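PDB 4HB9: similarities with probable monooxygenase from Photorhabdus luminescens, which binds flavin-adenine dinucleotide and is probably a flavin-dependent monooxygenase of the aromatic ring hydroxylase type. Local coordinates for residues Val4-Ala9 with Cys15-Leu20; Lys130-Tyr135 with Asp156-Ala161; Thr314-Ala319 with Leu339-Lys344. One frame throughout, in Å; residues are numbered along the deposited sequence.

The three contacts follow one another along the chain, each closing before the next opens, and meet on one five-stranded parallel sheet. Strands 3-7, 157-160 and 313-315, one from each contact, lie side by side in it; centres are about 11 Å apart for contacts 1 and 2, 9 Å for contacts 1 and 3, and 14 Å for contacts 2 and 3. Helices 11-22 and 330-349 pack together on one face, where Leu16 of contact 1 touches Leu316 and Leu341 of contact 3, while strand 132-137 of contact 2 belongs to a three-stranded antiparallel sheet. All three contacts touch FAD, so distant parts of the sequence share one cofactor site.

Contact 1. Residues Val4-Ala9 with Cys15-Leu20; sequences VGIIGA and CLAHGL. With FAD (flavin-adenine dinucleotide), chain B; EDO (1,2-ethanediol), chain E; EDO (1,2-ethanediol), chain L.
Ile6 lays its terminal CD1 against the branched end of Leu16, with Ile6 CD1 3.6 Å from Leu16 CD2, the two side chains slanting across each other. The same methyl reaches the small side chain of Ala17, where Ile6 CD1 and Ala17 CB are 4.0 Å apart. CG1 of Ile6 stands anti to the carbonyl carbon (chi1 -58°) and the chain then runs extended (chi2 168°), which carries CD1 to the helix. Two residues earlier on the strand, Val4 meets Leu20 at about a right angle, and Val4 CG1 lies 3.8 Å from Leu20 CD1. Strand 3-7 and helix 11-22 open a beta-alpha-beta unit completed by strand 26-30, the Rossmann-type dinucleotide fold; the short axes run nearly antiparallel, at 165°. Beyond the strand, the bare backbone of Gly8 lies against the ribose of FAD, Gly8 CA coming within 3.3 Å of O4B. Ile7 points to the sheet's other face and sets CG2 3.4 Å from C2A of the adenine.

Contact 2. Residues Lys130-Tyr135 with Asp156-Ala161; sequences KTFVRY and DVLVGA. With FAD (flavin-adenine dinucleotide), chain B.
This is a small apolar contact between two layers, joining the antiparallel sheet that begins with strand 132-137 to strand 157-160 of the parallel sheet. Leu158 carries it through one methyl: Leu158 CD2 lies 3.7 Å from Tyr135 CD2 and also approaches Tyr135 CB and CG. CG of Tyr135 sits between its backbone N and carbonyl carbon (chi1 66°), bringing CB and the near side of the ring to this methyl, which meets the ring obliquely. Phe132 is a looser neighbour, its CE1 4.4 Å from Leu158 CD2. Ile143 and Ile145 of strand 143-147 also touch Leu158, extending the apolar layer. The backbone of Phe132 meanwhile grips the adenine of FAD twice: Phe132 N donates to N1A at 2.9 Å (154°), and N6A donates to Phe132 O at 3.2 Å, nearly straight at 169°. The paired bonds match the donor and acceptor pattern of adenine, which implies recognition of the base by main-chain atoms, while the Phe132 side chain is left to pack between the layers.

Contact 3. Residues Thr314-Ala319 with Leu339-Lys344; sequences TLLGDA and LLLTQK. With FAD (flavin-adenine dinucleotide), chain B.
Apolar contact across the two segments converges on a single methyl of the helix, CD2 of Leu341. Thr314 reaches it tip to tip, with Thr314 CG2 4.1 Å from Leu341 CD2, and Leu316 arrives at a slant, Leu316 CD2 lying 4.2 Å from the same Leu341 CD2. In Leu341, CG stands opposite the backbone N (chi1 -173°), extending the branch from helix 330-349 toward the strand end. Leu16 of helix 11-22 touches both Leu316 and Leu341, and Tyr362 of helix 355-386 touches Thr314 and Leu316, so these side chains share a buried core. The threonine divides its roles: CG2 packs against the leucine while OG1 is hydrogen-bonded to Glu363.

Strand 313-315 is an outermost strand of the parallel Rossmann-like sheet, and Gly317 is the N-cap of the short helix 318-321, where the chain turns to the cofactor. Gly317 has a positive phi (70°), and its CA passes 3.3 Å from O2P of FAD. Gly317 N is held by Asp337, from the same helix as Leu341.

The polar bonds to the cofactor come from Asp318. Asp318 N donates to the phosphate oxygen O2P at 2.8 Å (159°); the N-terminal amide of this one-turn helix thus points to the pyrophosphate, where the helix end may help a little to offset the negative charge. The carboxylate takes a second hold, with ribityl O3' donating to Asp318 OD2 at 2.9 Å. Asn322 donates a further hydrogen bond to Asp318 OD1, a second-shell bond that helps fix the rotation of the carboxylate.

Contact 1. Residues Val4-Ala9 with Cys15-Leu20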
loop_
_atom_site.group_PDB
_atom_site.type_symbol
_atom_site.label_atom_id
_atom_site.label_comp_id
_atom_site.label_asym_id
_atom_site.label_seq_id
_atom_site.Cartn_x
_atom_site.Cartn_y
_atom_site.Cartn_z
ATOM N N VAL A 4 22.808 2.381 -8.179
ATOM C CA VAL A 4 21.592 2.921 -7.565
ATOM C C VAL A 4 21.406 2.221 -6.226
ATOM O O VAL A 4 21.444 0.978 -6.134
ATOM C CB VAL A 4 20.349 2.742 -8.484
ATOM C CG1 VAL A 4 19.094 3.266 -7.807
ATOM C CG2 VAL A 4 20.545 3.461 -9.808
ATOM N N GLY A 5 21.270 3.016 -5.170
ATOM C CA GLY A 5 20.960 2.503 -3.843
ATOM C C GLY A 5 19.518 2.811 -3.529
ATOM O O GLY A 5 19.091 3.963 -3.672
ATOM N N ILE A 6 18.781 1.782 -3.095
ATOM C CA ILE A 6 17.362 1.917 -2.759
ATOM C C ILE A 6 17.198 1.618 -1.264
ATOM O O ILE A 6 17.679 0.579 -0.772
ATOM C CB ILE A 6 16.483 0.922 -3.559
ATOM C CG1 ILE A 6 16.653 1.129 -5.062
ATOM C CG2 ILE A 6 15.009 1.074 -3.148
ATOM C CD1 ILE A 6 16.062 0.018 -5.935
ATOM N N ILE A 7 16.569 2.533 -0.532
ATOM C CA ILE A 7 16.206 2.269 0.862
ATOM C C ILE A 7 14.794 1.685 0.868
ATOM O O ILE A 7 13.839 2.362 0.442
ATOM C CB ILE A 7 16.236 3.515 1.758
ATOM C CG1 ILE A 7 17.562 4.299 1.601
ATOM C CG2 ILE A 7 16.056 3.104 3.203
ATOM C CD1 ILE A 7 18.834 3.502 1.771
ATOM N N GLY A 8 14.687 0.428 1.318
ATOM C CA GLY A 8 13.400 -0.258 1.422
ATOM C C GLY A 8 13.151 -1.338 0.386
ATOM O O GLY A 8 13.059 -1.059 -0.813
ATOM N N ALA A 9 13.043 -2.575 0.862
ATOM C CA ALA A 9 12.610 -3.703 0.047
ATOM C C ALA A 9 11.113 -3.933 0.244
ATOM O O ALA A 9 10.672 -5.027 0.642
ATOM C CB ALA A 9 13.368 -4.946 0.400
ATOM N N CYS A 15 10.213 -3.795 -6.920
ATOM C CA CYS A 15 9.828 -3.664 -8.315
ATOM C C CYS A 15 10.884 -2.851 -9.053
ATOM O O CYS A 15 11.311 -3.235 -10.143
ATOM C CB CYS A 15 8.450 -3.025 -8.499
ATOM S SG CYS A 15 7.796 -3.152 -10.178
ATOM N N LEU A 16 11.301 -1.733 -8.456
ATOM C CA LEU A 16 12.341 -0.896 -9.049
ATOM C C LEU A 16 13.626 -1.677 -9.304
ATOM O O LEU A 16 14.213 -1.552 -10.362
ATOM C CB LEU A 16 12.653 0.321 -8.161
ATOM C CG LEU A 16 13.733 1.283 -8.678
ATOM C CD1 LEU A 16 13.378 1.887 -10.026
ATOM C CD2 LEU A 16 13.991 2.392 -7.654
ATOM N N ALA A 17 14.076 -2.454 -8.333
ATOM C CA ALA A 17 15.337 -3.170 -8.483
ATOM C C ALA A 17 15.259 -4.182 -9.623
ATOM O O ALA A 17 16.179 -4.277 -10.419
ATOM C CB ALA A 17 15.777 -3.814 -7.182
ATOM N N HIS A 18 14.124 -4.872 -9.766
ATOM C CA HIS A 18 13.906 -5.737 -10.917
ATOM C C HIS A 18 14.015 -5.001 -12.231
ATOM O O HIS A 18 14.675 -5.468 -13.184
ATOM C CB HIS A 18 12.537 -6.413 -10.838
ATOM C CG HIS A 18 12.499 -7.553 -9.891
ATOM N ND1 HIS A 18 13.275 -8.675 -10.051
ATOM C CD2 HIS A 18 11.779 -7.750 -8.765
ATOM C CE1 HIS A 18 13.046 -9.506 -9.057
ATOM N NE2 HIS A 18 12.137 -8.973 -8.269
ATOM N N GLY A 19 13.384 -3.834 -12.288
ATOM C CA GLY A 19 13.390 -3.049 -13.497
ATOM C C GLY A 19 14.781 -2.576 -13.881
ATOM O O GLY A 19 15.174 -2.653 -15.050
ATOM N N LEU A 20 15.522 -2.072 -12.900
ATOM C CA LEU A 20 16.888 -1.589 -13.159
ATOM C C LEU A 20 17.800 -2.731 -13.614
ATOM O O LEU A 20 18.576 -2.563 -14.566
ATOM C CB LEU A 20 17.464 -0.897 -11.921
ATOM C CG LEU A 20 16.679 0.345 -11.480
ATOM C CD1 LEU A 20 17.223 0.878 -10.173
ATOM C CD2 LEU A 20 16.697 1.433 -12.536
HETATM P PA FAD B . 6.294 -0.376 1.763
HETATM O O1A FAD B . 5.757 -1.467 0.876
HETATM O O2A FAD B . 5.746 -0.004 3.099
HETATM O O5B FAD B . 7.871 -0.603 1.917
HETATM C C5B FAD B . 8.684 0.242 2.710
HETATM C C4B FAD B . 9.904 -0.592 3.051
HETATM O O4B FAD B . 10.915 0.273 3.598
HETATM C C3B FAD B . 9.622 -1.699 4.085
HETATM O O3B FAD B . 10.204 -2.944 3.695
HETATM C C2B FAD B . 10.266 -1.137 5.336
HETATM O O2B FAD B . 10.716 -2.099 6.273
HETATM C C1B FAD B . 11.449 -0.361 4.739
HETATM N N9A FAD B . 12.017 0.694 5.580
HETATM C C8A FAD B . 11.348 1.656 6.270
HETATM N N7A FAD B . 12.217 2.512 6.882
HETATM C C5A FAD B . 13.456 2.071 6.574
HETATM C C6A FAD B . 14.819 2.520 6.917
HETATM N N6A FAD B . 14.933 3.597 7.728
HETATM N N1A FAD B . 15.866 1.818 6.437
HETATM C C2A FAD B . 15.687 0.755 5.620
HETATM N N3A FAD B . 14.476 0.284 5.259
HETATM C C4A FAD B . 13.335 0.905 5.706
HETATM N N1 FAD B . -2.534 -0.710 -2.051
HETATM C C2 FAD B . -3.140 -0.991 -3.227
HETATM O O2 FAD B . -2.732 -0.475 -4.325
HETATM N N3 FAD B . -4.188 -1.837 -3.261
HETATM C C4 FAD B . -4.741 -2.407 -2.186
HETATM O O4 FAD B . -5.728 -3.179 -2.311
HETATM C C4X FAD B . -4.166 -2.116 -0.870
HETATM N N5 FAD B . -4.654 -2.665 0.279
HETATM C C5X FAD B . -4.087 -2.352 1.466
HETATM C C6 FAD B . -4.588 -2.883 2.649
HETATM C C7 FAD B . -4.014 -2.581 3.886
HETATM C C7M FAD B . -4.561 -3.162 5.176
HETATM C C8 FAD B . -2.858 -1.670 3.946
HETATM C C8M FAD B . -2.205 -1.333 5.269
HETATM C C9 FAD B . -2.351 -1.135 2.766
HETATM C C9A FAD B . -2.910 -1.433 1.523
HETATM N N10 FAD B . -2.391 -0.883 0.330
HETATM C C10 FAD B . -3.000 -1.197 -0.881
HETATM C "C1'" FAD B . -1.262 0.069 0.321
HETATM C "C2'" FAD B . 0.087 -0.599 0.064
HETATM O "O2'" FAD B . 0.276 -1.715 0.918
HETATM C "C3'" FAD B . 1.198 0.420 0.308
HETATM O "O3'" FAD B . 0.814 1.663 -0.277
HETATM C "C4'" FAD B . 2.499 -0.046 -0.330
HETATM O "O4'" FAD B . 3.079 -1.009 0.530
HETATM C "C5'" FAD B . 3.485 1.086 -0.529
HETATM O "O5'" FAD B . 4.641 0.531 -1.119
HETATM P P FAD B . 6.066 1.142 -0.685
HETATM O O1P FAD B . 7.073 0.277 -1.404
HETATM O O2P FAD B . 6.041 2.633 -0.897
HETATM O O3P FAD B . 6.225 0.979 0.904
HETATM C C1 EDO E . 15.902 -9.180 -12.506
HETATM O O1 EDO E . 15.560 -9.171 -11.155
HETATM C C2 EDO E . 14.818 -8.472 -13.280
HETATM O O2 EDO E . 15.410 -7.628 -14.178
HETATM C C1 EDO L . 10.403 -7.427 4.357
HETATM O O1 EDO L . 11.192 -6.883 3.296
HETATM C C2 EDO L . 10.293 -6.370 5.433
HETATM O O2 EDO L . 9.502 -5.266 4.973
#

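Contact 2. Residues Lys130-Tyr135 with Asp156-Ala161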
loop_
_atom_site.group_PDB
_atom_site.type_symbol
_atom_site.label_atom_id
_atom_site.label_comp_id
_atom_site.label_asym_id
_atom_site.label_seq_id
_atom_site.Cartn_x
_atom_site.Cartn_y
_atom_site.Cartn_z
ATOM N N LYS A 130 19.603 -3.375 7.514
ATOM C CA LYS A 130 20.262 -2.144 7.188
ATOM C C LYS A 130 19.235 -1.035 7.336
ATOM O O LYS A 130 18.414 -0.801 6.436
ATOM C CB LYS A 130 20.799 -2.220 5.759
ATOM C CG LYS A 130 21.948 -3.203 5.602
ATOM C CD LYS A 130 23.254 -2.492 5.935
ATOM C CE LYS A 130 24.409 -3.423 6.199
ATOM N NZ LYS A 130 25.665 -2.609 6.189
ATOM N N THR A 131 19.275 -0.358 8.482
ATOM C CA THR A 131 18.344 0.727 8.767
ATOM C C THR A 131 18.980 2.055 8.387
ATOM O O THR A 131 19.908 2.513 9.050
ATOM C CB THR A 131 17.964 0.744 10.271
ATOM O OG1 THR A 131 17.267 -0.457 10.584
ATOM C CG2 THR A 131 17.073 1.918 10.626
ATOM N N PHE A 132 18.448 2.682 7.343
ATOM C CA PHE A 132 18.890 3.989 6.924
ATOM C C PHE A 132 18.669 5.012 8.043
ATOM O O PHE A 132 17.616 5.033 8.683
ATOM C CB PHE A 132 18.156 4.427 5.660
ATOM C CG PHE A 132 18.328 5.865 5.347
ATOM C CD1 PHE A 132 19.324 6.282 4.490
ATOM C CD2 PHE A 132 17.523 6.813 5.949
ATOM C CE1 PHE A 132 19.500 7.629 4.214
ATOM C CE2 PHE A 132 17.687 8.159 5.684
ATOM C CZ PHE A 132 18.676 8.570 4.806
ATOM N N VAL A 133 19.677 5.849 8.272
ATOM C CA VAL A 133 19.600 6.938 9.253
ATOM C C VAL A 133 19.768 8.308 8.564
ATOM O O VAL A 133 19.002 9.233 8.818
ATOM C CB VAL A 133 20.674 6.763 10.355
ATOM C CG1 VAL A 133 20.757 7.997 11.246
ATOM C CG2 VAL A 133 20.391 5.514 11.192
ATOM N N ARG A 134 20.753 8.441 7.682
ATOM C CA ARG A 134 20.961 9.678 6.931
ATOM C C ARG A 134 21.873 9.478 5.742
ATOM O O ARG A 134 22.533 8.463 5.624
ATOM C CB ARG A 134 21.543 10.785 7.834
ATOM C CG ARG A 134 22.953 10.519 8.309
ATOM C CD ARG A 134 23.426 11.556 9.340
ATOM N NE ARG A 134 24.720 11.137 9.876
ATOM C CZ ARG A 134 25.903 11.510 9.398
ATOM N NH1 ARG A 134 25.997 12.355 8.371
ATOM N NH2 ARG A 134 27.007 11.042 9.961
ATOM N N TYR A 135 21.910 10.473 4.863
ATOM C CA TYR A 135 22.875 10.500 3.799
ATOM C C TYR A 135 23.663 11.800 3.788
ATOM O O TYR A 135 23.221 12.817 4.365
ATOM C CB TYR A 135 22.188 10.325 2.450
ATOM C CG TYR A 135 21.278 11.463 2.070
ATOM C CD1 TYR A 135 21.782 12.613 1.448
ATOM C CD2 TYR A 135 19.915 11.391 2.311
ATOM C CE1 TYR A 135 20.947 13.657 1.082
ATOM C CE2 TYR A 135 19.066 12.422 1.947
ATOM C CZ TYR A 135 19.585 13.555 1.344
ATOM O OH TYR A 135 18.746 14.570 0.971
ATOM N N ASP A 156 25.657 6.204 -6.349
ATOM C CA ASP A 156 25.582 7.342 -7.269
ATOM C C ASP A 156 24.189 7.981 -7.322
ATOM O O ASP A 156 24.051 9.147 -7.668
ATOM C CB ASP A 156 26.030 6.885 -8.658
ATOM C CG ASP A 156 27.426 6.285 -8.632
ATOM O OD1 ASP A 156 28.345 6.961 -8.142
ATOM O OD2 ASP A 156 27.594 5.127 -9.020
ATOM N N VAL A 157 23.158 7.195 -6.993
ATOM C CA VAL A 157 21.777 7.655 -6.979
ATOM C C VAL A 157 21.146 7.023 -5.748
ATOM O O VAL A 157 21.365 5.840 -5.471
ATOM C CB VAL A 157 21.007 7.196 -8.229
ATOM C CG1 VAL A 157 19.505 7.479 -8.108
ATOM C CG2 VAL A 157 21.553 7.859 -9.480
ATOM N N LEU A 158 20.386 7.800 -4.991
ATOM C CA LEU A 158 19.726 7.269 -3.797
ATOM C C LEU A 158 18.235 7.373 -3.988
ATOM O O LEU A 158 17.708 8.452 -4.258
ATOM C CB LEU A 158 20.123 8.040 -2.539
ATOM C CG LEU A 158 19.482 7.602 -1.215
ATOM C CD1 LEU A 158 19.890 6.192 -0.822
ATOM C CD2 LEU A 158 19.864 8.583 -0.110
ATOM N N VAL A 159 17.541 6.248 -3.821
ATOM C CA VAL A 159 16.091 6.271 -3.940
ATOM C C VAL A 159 15.461 5.885 -2.612
ATOM O O VAL A 159 15.711 4.796 -2.102
ATOM C CB VAL A 159 15.579 5.294 -5.022
ATOM C CG1 VAL A 159 14.074 5.413 -5.132
ATOM C CG2 VAL A 159 16.226 5.567 -6.351
ATOM N N GLY A 160 14.650 6.786 -2.061
ATOM C CA GLY A 160 13.908 6.516 -0.840
ATOM C C GLY A 160 12.622 5.817 -1.223
ATOM O O GLY A 160 11.708 6.441 -1.755
ATOM N N ALA A 161 12.588 4.503 -0.992
ATOM C CA ALA A 161 11.376 3.683 -1.150
ATOM C C ALA A 161 10.994 3.121 0.212
ATOM O O ALA A 161 10.606 1.946 0.351
ATOM C CB ALA A 161 11.628 2.579 -2.161
HETATM P PA FAD B . 6.294 -0.376 1.763
HETATM O O1A FAD B . 5.757 -1.467 0.876
HETATM O O2A FAD B . 5.746 -0.004 3.099
HETATM O O5B FAD B . 7.871 -0.603 1.917
HETATM C C5B FAD B . 8.684 0.242 2.710
HETATM C C4B FAD B . 9.904 -0.592 3.051
HETATM O O4B FAD B . 10.915 0.273 3.598
HETATM C C3B FAD B . 9.622 -1.699 4.085
HETATM O O3B FAD B . 10.204 -2.944 3.695
HETATM C C2B FAD B . 10.266 -1.137 5.336
HETATM O O2B FAD B . 10.716 -2.099 6.273
HETATM C C1B FAD B . 11.449 -0.361 4.739
HETATM N N9A FAD B . 12.017 0.694 5.580
HETATM C C8A FAD B . 11.348 1.656 6.270
HETATM N N7A FAD B . 12.217 2.512 6.882
HETATM C C5A FAD B . 13.456 2.071 6.574
HETATM C C6A FAD B . 14.819 2.520 6.917
HETATM N N6A FAD B . 14.933 3.597 7.728
HETATM N N1A FAD B . 15.866 1.818 6.437
HETATM C C2A FAD B . 15.687 0.755 5.620
HETATM N N3A FAD B . 14.476 0.284 5.259
HETATM C C4A FAD B . 13.335 0.905 5.706
HETATM N N1 FAD B . -2.534 -0.710 -2.051
HETATM C C2 FAD B . -3.140 -0.991 -3.227
HETATM O O2 FAD B . -2.732 -0.475 -4.325
HETATM N N3 FAD B . -4.188 -1.837 -3.261
HETATM C C4 FAD B . -4.741 -2.407 -2.186
HETATM O O4 FAD B . -5.728 -3.179 -2.311
HETATM C C4X FAD B . -4.166 -2.116 -0.870
HETATM N N5 FAD B . -4.654 -2.665 0.279
HETATM C C5X FAD B . -4.087 -2.352 1.466
HETATM C C6 FAD B . -4.588 -2.883 2.649
HETATM C C7 FAD B . -4.014 -2.581 3.886
HETATM C C7M FAD B . -4.561 -3.162 5.176
HETATM C C8 FAD B . -2.858 -1.670 3.946
HETATM C C8M FAD B . -2.205 -1.333 5.269
HETATM C C9 FAD B . -2.351 -1.135 2.766
HETATM C C9A FAD B . -2.910 -1.433 1.523
HETATM N N10 FAD B . -2.391 -0.883 0.330
HETATM C C10 FAD B . -3.000 -1.197 -0.881
HETATM C "C1'" FAD B . -1.262 0.069 0.321
HETATM C "C2'" FAD B . 0.087 -0.599 0.064
HETATM O "O2'" FAD B . 0.276 -1.715 0.918
HETATM C "C3'" FAD B . 1.198 0.420 0.308
HETATM O "O3'" FAD B . 0.814 1.663 -0.277
HETATM C "C4'" FAD B . 2.499 -0.046 -0.330
HETATM O "O4'" FAD B . 3.079 -1.009 0.530
HETATM C "C5'" FAD B . 3.485 1.086 -0.529
HETATM O "O5'" FAD B . 4.641 0.531 -1.119
HETATM P P FAD B . 6.066 1.142 -0.685
HETATM O O1P FAD B . 7.073 0.277 -1.404
HETATM O O2P FAD B . 6.041 2.633 -0.897
HETATM O O3P FAD B . 6.225 0.979 0.904
#

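Contact 3. Residues Thr314-Ala319 with Leu339-Lys344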
loop_
_atom_site.group_PDB
_atom_site.type_symbol
_atom_site.label_atom_id
_atom_site.label_comp_id
_atom_site.label_asym_id
_atom_site.label_seq_id
_atom_site.Cartn_x
_atom_site.Cartn_y
_atom_site.Cartn_z
ATOM N N THR A 314 16.194 10.838 -4.869
ATOM C CA THR A 314 14.784 10.942 -5.187
ATOM C C THR A 314 13.949 9.970 -4.325
ATOM O O THR A 314 14.473 9.316 -3.449
ATOM C CB THR A 314 14.520 10.794 -6.701
ATOM O OG1 THR A 314 13.201 11.216 -7.006
ATOM C CG2 THR A 314 14.705 9.409 -7.210
ATOM N N LEU A 315 12.645 9.944 -4.553
ATOM C CA LEU A 315 11.727 9.170 -3.700
ATOM C C LEU A 315 10.743 8.410 -4.536
ATOM O O LEU A 315 10.464 8.830 -5.667
ATOM C CB LEU A 315 10.938 10.109 -2.782
ATOM C CG LEU A 315 11.799 10.942 -1.829
ATOM C CD1 LEU A 315 10.972 12.066 -1.228
ATOM C CD2 LEU A 315 12.455 10.108 -0.757
ATOM N N LEU A 316 10.186 7.322 -3.976
ATOM C CA LEU A 316 9.046 6.673 -4.610
ATOM C C LEU A 316 8.105 6.027 -3.609
ATOM O O LEU A 316 8.423 5.909 -2.451
ATOM C CB LEU A 316 9.445 5.688 -5.717
ATOM C CG LEU A 316 10.078 4.337 -5.499
ATOM C CD1 LEU A 316 9.135 3.291 -4.895
ATOM C CD2 LEU A 316 10.550 3.848 -6.861
ATOM N N GLY A 317 6.918 5.683 -4.075
ATOM C CA GLY A 317 5.936 5.013 -3.240
ATOM C C GLY A 317 5.356 5.901 -2.164
ATOM O O GLY A 317 5.221 7.117 -2.356
ATOM N N ASP A 318 5.002 5.275 -1.035
ATOM C CA ASP A 318 4.421 5.960 0.126
ATOM C C ASP A 318 5.320 7.054 0.708
ATOM O O ASP A 318 4.805 8.036 1.252
ATOM C CB ASP A 318 4.027 4.964 1.219
ATOM C CG ASP A 318 2.741 4.169 0.875
ATOM O OD1 ASP A 318 2.100 4.454 -0.156
ATOM O OD2 ASP A 318 2.373 3.253 1.649
ATOM N N ALA A 319 6.635 6.910 0.561
ATOM C CA ALA A 319 7.588 7.955 0.940
ATOM C C ALA A 319 7.191 9.333 0.436
ATOM O O ALA A 319 7.466 10.340 1.098
ATOM C CB ALA A 319 8.997 7.610 0.469
ATOM N N LEU A 339 8.112 1.522 -12.273
ATOM C CA LEU A 339 8.196 1.377 -13.718
ATOM C C LEU A 339 8.684 2.685 -14.357
ATOM O O LEU A 339 9.561 2.704 -15.211
ATOM C CB LEU A 339 6.828 1.009 -14.287
ATOM C CG LEU A 339 6.796 0.906 -15.807
ATOM C CD1 LEU A 339 7.767 -0.127 -16.304
ATOM C CD2 LEU A 339 5.405 0.583 -16.314
ATOM N N LEU A 340 8.085 3.786 -13.942
ATOM C CA LEU A 340 8.482 5.087 -14.476
ATOM C C LEU A 340 9.950 5.432 -14.204
ATOM O O LEU A 340 10.680 5.829 -15.118
ATOM C CB LEU A 340 7.569 6.163 -13.916
ATOM C CG LEU A 340 7.820 7.552 -14.507
ATOM C CD1 LEU A 340 7.660 7.520 -16.029
ATOM C CD2 LEU A 340 6.857 8.506 -13.823
ATOM N N LEU A 341 10.391 5.279 -12.964
ATOM C CA LEU A 341 11.773 5.561 -12.607
ATOM C C LEU A 341 12.761 4.612 -13.294
ATOM O O LEU A 341 13.831 5.033 -13.714
ATOM C CB LEU A 341 11.962 5.548 -11.104
ATOM C CG LEU A 341 13.336 5.998 -10.582
ATOM C CD1 LEU A 341 13.766 7.356 -11.160
ATOM C CD2 LEU A 341 13.310 6.043 -9.082
ATOM N N THR A 342 12.385 3.340 -13.439
ATOM C CA THR A 342 13.170 2.405 -14.261
ATOM C C THR A 342 13.404 2.973 -15.670
ATOM O O THR A 342 14.539 2.993 -16.164
ATOM C CB THR A 342 12.453 1.044 -14.391
ATOM O OG1 THR A 342 12.381 0.429 -13.109
ATOM C CG2 THR A 342 13.201 0.135 -15.342
ATOM N N GLN A 343 12.318 3.374 -16.314
ATOM C CA GLN A 343 12.374 3.862 -17.674
ATOM C C GLN A 343 13.253 5.109 -17.788
ATOM O O GLN A 343 14.037 5.234 -18.728
ATOM C CB GLN A 343 10.979 4.146 -18.220
ATOM C CG GLN A 343 10.128 2.911 -18.427
ATOM C CD GLN A 343 8.653 3.220 -18.637
ATOM O OE1 GLN A 343 8.185 4.323 -18.372
ATOM N NE2 GLN A 343 7.912 2.228 -19.075
ATOM N N LYS A 344 13.143 6.021 -16.821
ATOM C CA LYS A 344 13.954 7.255 -16.843
ATOM C C LYS A 344 15.435 6.970 -16.535
ATOM O O LYS A 344 16.308 7.459 -17.246
ATOM C CB LYS A 344 13.357 8.317 -15.906
ATOM C CG LYS A 344 11.934 8.709 -16.273
ATOM C CD LYS A 344 11.754 9.021 -17.758
ATOM C CE LYS A 344 10.335 9.427 -18.084
ATOM N NZ LYS A 344 10.204 9.807 -19.518
HETATM P PA FAD B . 6.294 -0.376 1.763
HETATM O O1A FAD B . 5.757 -1.467 0.876
HETATM O O2A FAD B . 5.746 -0.004 3.099
HETATM O O5B FAD B . 7.871 -0.603 1.917
HETATM C C5B FAD B . 8.684 0.242 2.710
HETATM C C4B FAD B . 9.904 -0.592 3.051
HETATM O O4B FAD B . 10.915 0.273 3.598
HETATM C C3B FAD B . 9.622 -1.699 4.085
HETATM O O3B FAD B . 10.204 -2.944 3.695
HETATM C C2B FAD B . 10.266 -1.137 5.336
HETATM O O2B FAD B . 10.716 -2.099 6.273
HETATM C C1B FAD B . 11.449 -0.361 4.739
HETATM N N9A FAD B . 12.017 0.694 5.580
HETATM C C8A FAD B . 11.348 1.656 6.270
HETATM N N7A FAD B . 12.217 2.512 6.882
HETATM C C5A FAD B . 13.456 2.071 6.574
HETATM C C6A FAD B . 14.819 2.520 6.917
HETATM N N6A FAD B . 14.933 3.597 7.728
HETATM N N1A FAD B . 15.866 1.818 6.437
HETATM C C2A FAD B . 15.687 0.755 5.620
HETATM N N3A FAD B . 14.476 0.284 5.259
HETATM C C4A FAD B . 13.335 0.905 5.706
HETATM N N1 FAD B . -2.534 -0.710 -2.051
HETATM C C2 FAD B . -3.140 -0.991 -3.227
HETATM O O2 FAD B . -2.732 -0.475 -4.325
HETATM N N3 FAD B . -4.188 -1.837 -3.261
HETATM C C4 FAD B . -4.741 -2.407 -2.186
HETATM O O4 FAD B . -5.728 -3.179 -2.311
HETATM C C4X FAD B . -4.166 -2.116 -0.870
HETATM N N5 FAD B . -4.654 -2.665 0.279
HETATM C C5X FAD B . -4.087 -2.352 1.466
HETATM C C6 FAD B . -4.588 -2.883 2.649
HETATM C C7 FAD B . -4.014 -2.581 3.886
HETATM C C7M FAD B . -4.561 -3.162 5.176
HETATM C C8 FAD B . -2.858 -1.670 3.946
HETATM C C8M FAD B . -2.205 -1.333 5.269
HETATM C C9 FAD B . -2.351 -1.135 2.766
HETATM C C9A FAD B . -2.910 -1.433 1.523
HETATM N N10 FAD B . -2.391 -0.883 0.330
HETATM C C10 FAD B . -3.000 -1.197 -0.881
HETATM C "C1'" FAD B . -1.262 0.069 0.321
HETATM C "C2'" FAD B . 0.087 -0.599 0.064
HETATM O "O2'" FAD B . 0.276 -1.715 0.918
HETATM C "C3'" FAD B . 1.198 0.420 0.308
HETATM O "O3'" FAD B . 0.814 1.663 -0.277
HETATM C "C4'" FAD B . 2.499 -0.046 -0.330
HETATM O "O4'" FAD B . 3.079 -1.009 0.530
HETATM C "C5'" FAD B . 3.485 1.086 -0.529
HETATM O "O5'" FAD B . 4.641 0.531 -1.119
HETATM P P FAD B . 6.066 1.142 -0.685
HETATM O O1P FAD B . 7.073 0.277 -1.404
HETATM O O2P FAD B . 6.041 2.633 -0.897
HETATM O O3P FAD B . 6.225 0.979 0.904
#